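Local coordinates for hypoxanthine phosphoribosyltransferase (PDB 7CMJ), which transfers the 5-phosphoribosyl group from phosphoribosylpyrophosphate onto guanine or hypoxanthine, making GMP or IMP in the purine salvage pathway, at residues A[104-109]-A[131-136]. Sequence-based numbering, arbitrary orientation.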
loop_
_atom_site.group_PDB
_atom_site.type_symbol
_atom_site.label_atom_id
_atom_site.label_comp_id
_atom_site.label_asym_id
_atom_site.label_seq_id
_atom_site.Cartn_x
_atom_site.Cartn_y
_atom_site.Cartn_z
ATOM N N GLY A 104 -20.175 -0.512 -0.882
ATOM C CA GLY A 104 -19.325 -1.216 0.053
ATOM C C GLY A 104 -17.858 -1.167 -0.278
ATOM O O GLY A 104 -17.093 -2.024 0.187
ATOM N N GLN A 105 -17.431 -0.187 -1.074
ATOM C CA GLN A 105 -16.035 -0.154 -1.478
ATOM C C GLN A 105 -15.146 0.135 -0.276
ATOM O O GLN A 105 -15.556 0.772 0.701
ATOM C CB GLN A 105 -15.803 0.872 -2.584
ATOM C CG GLN A 105 -16.189 2.291 -2.209
ATOM C CD GLN A 105 -16.176 3.216 -3.403
ATOM O OE1 GLN A 105 -15.187 3.884 -3.682
ATOM N NE2 GLN A 105 -17.264 3.227 -4.136
ATOM N N VAL A 106 -13.930 -0.393 -0.345
ATOM C CA VAL A 106 -12.910 -0.177 0.664
ATOM C C VAL A 106 -11.603 0.125 -0.044
ATOM O O VAL A 106 -11.368 -0.297 -1.186
ATOM C CB VAL A 106 -12.746 -1.395 1.600
ATOM C CG1 VAL A 106 -13.894 -1.452 2.574
ATOM C CG2 VAL A 106 -12.674 -2.679 0.781
ATOM N N ARG A 107 -10.742 0.856 0.655
ATOM C CA ARG A 107 -9.445 1.215 0.108
ATOM C C ARG A 107 -8.486 0.045 0.298
ATOM O O ARG A 107 -8.097 -0.279 1.423
ATOM C CB ARG A 107 -8.935 2.492 0.768
ATOM C CG ARG A 107 -7.581 2.934 0.281
ATOM C CD ARG A 107 -7.099 4.132 1.055
ATOM N NE ARG A 107 -6.154 4.938 0.281
ATOM C CZ ARG A 107 -5.726 6.139 0.649
ATOM N NH1 ARG A 107 -6.164 6.665 1.785
ATOM N NH2 ARG A 107 -4.865 6.812 -0.110
ATOM N N MET A 108 -8.111 -0.584 -0.809
ATOM C CA MET A 108 -7.067 -1.598 -0.789
ATOM C C MET A 108 -5.755 -0.993 -0.311
ATOM O O MET A 108 -5.221 -0.074 -0.941
ATOM C CB MET A 108 -6.894 -2.192 -2.178
ATOM C CG MET A 108 -6.499 -3.648 -2.139
ATOM S SD MET A 108 -7.580 -4.687 -1.095
ATOM C CE MET A 108 -9.254 -4.402 -1.737
ATOM N N LEU A 109 -5.234 -1.513 0.803
ATOM C CA LEU A 109 -3.890 -1.177 1.259
ATOM C C LEU A 109 -2.874 -2.246 0.910
ATOM O O LEU A 109 -1.668 -1.954 0.864
ATOM C CB LEU A 109 -3.861 -0.947 2.777
ATOM C CG LEU A 109 -4.949 -0.054 3.356
ATOM C CD1 LEU A 109 -4.705 0.151 4.839
ATOM C CD2 LEU A 109 -5.002 1.279 2.625
ATOM N N ALA A 131 -22.446 -7.370 3.964
ATOM C CA ALA A 131 -22.590 -8.086 2.709
ATOM C C ALA A 131 -22.096 -7.244 1.537
ATOM O O ALA A 131 -21.435 -7.765 0.631
ATOM C CB ALA A 131 -24.041 -8.508 2.514
ATOM N N ILE A 132 -22.374 -5.934 1.549
ATOM C CA ILE A 132 -21.927 -5.088 0.439
ATOM C C ILE A 132 -20.404 -5.072 0.348
ATOM O O ILE A 132 -19.838 -5.158 -0.750
ATOM C CB ILE A 132 -22.488 -3.652 0.542
ATOM C CG1 ILE A 132 -22.440 -3.125 1.976
ATOM C CG2 ILE A 132 -23.873 -3.576 -0.044
ATOM C CD1 ILE A 132 -22.489 -1.609 2.064
ATOM N N THR A 133 -19.712 -4.950 1.482
ATOM C CA THR A 133 -18.262 -4.921 1.369
ATOM C C THR A 133 -17.729 -6.267 0.910
ATOM O O THR A 133 -16.747 -6.320 0.161
ATOM C CB THR A 133 -17.608 -4.518 2.682
ATOM O OG1 THR A 133 -18.045 -5.419 3.695
ATOM C CG2 THR A 133 -18.005 -3.109 3.067
ATOM N N LEU A 134 -18.362 -7.361 1.336
ATOM C CA LEU A 134 -17.970 -8.661 0.809
ATOM C C LEU A 134 -18.194 -8.698 -0.695
ATOM O O LEU A 134 -17.319 -9.141 -1.451
ATOM C CB LEU A 134 -18.739 -9.783 1.498
ATOM C CG LEU A 134 -18.406 -11.232 1.094
ATOM C CD1 LEU A 134 -16.898 -11.491 0.935
ATOM C CD2 LEU A 134 -19.047 -12.222 2.060
ATOM N N GLN A 135 -19.351 -8.202 -1.149
ATOM C CA GLN A 135 -19.598 -8.092 -2.584
ATOM C C GLN A 135 -18.512 -7.277 -3.279
ATOM O O GLN A 135 -18.062 -7.646 -4.369
ATOM C CB GLN A 135 -20.967 -7.472 -2.842
ATOM C CG GLN A 135 -22.082 -8.458 -2.731
ATOM C CD GLN A 135 -23.356 -7.935 -3.310
ATOM O OE1 GLN A 135 -24.307 -7.665 -2.586
ATOM N NE2 GLN A 135 -23.384 -7.771 -4.627
ATOM N N TYR A 136 -18.069 -6.172 -2.667
ATOM C CA TYR A 136 -17.026 -5.362 -3.294
ATOM C C TYR A 136 -15.721 -6.141 -3.411
ATOM O O TYR A 136 -15.086 -6.158 -4.474
ATOM C CB TYR A 136 -16.796 -4.061 -2.518
ATOM C CG TYR A 136 -15.564 -3.341 -3.018
ATOM C CD1 TYR A 136 -14.352 -3.406 -2.314
ATOM C CD2 TYR A 136 -15.598 -2.632 -4.230
ATOM C CE1 TYR A 136 -13.228 -2.774 -2.794
ATOM C CE2 TYR A 136 -14.470 -1.986 -4.719
ATOM C CZ TYR A 136 -13.291 -2.061 -4.000
ATOM O OH TYR A 136 -12.171 -1.427 -4.481
#
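Y136 CG is anti to the backbone N (chi1 170°), pointing the side chain from helix 131-142 toward Q105 and V106, and the ring lies against their backbone; in V106 the CG2 branch, set between the backbone N and the carbonyl carbon, reaches the same ring. The Q105 CA lies over the centre of one ring face, 3.6 Å from the Y136 centroid and 14° off the normal, a CH-pi contact. V106 CG2 meets Y136 CD1 at 3.6 Å, while the methyl CE of M108 approaches Y136 CE1 more loosely. Nearer the start of the helix, G104, which has no side chain and a positive phi of 64°, brings its backbone close to the first turn. The T133 methyl CG2 lies beside G104 O, and T133 CA makes a CA-H...O contact with the same oxygen at 3.3 Å; Y136 CB touches it from the next turn. I132 CD1 packs on G104 CA at 3.8 Å. The polar ends turn to other partners: T133 OG1 bonds to S130 O, Q105 NE2 to S103 OG, Y136 OH pairs with K144 NZ of a second subunit, and Q105 OE1 accepts from V116 N of that same subunit. Residues 131-133 belong to the probable GMP site, whose proposed proton acceptor, D129, lies just before the helix. The approach to strand 107-110 thus meets the start of this helix through shape and dispersion, with one CH-pi and one CA-H...O contact, while the polar ends of Q105 and Y136 tie the same region to the second subunit.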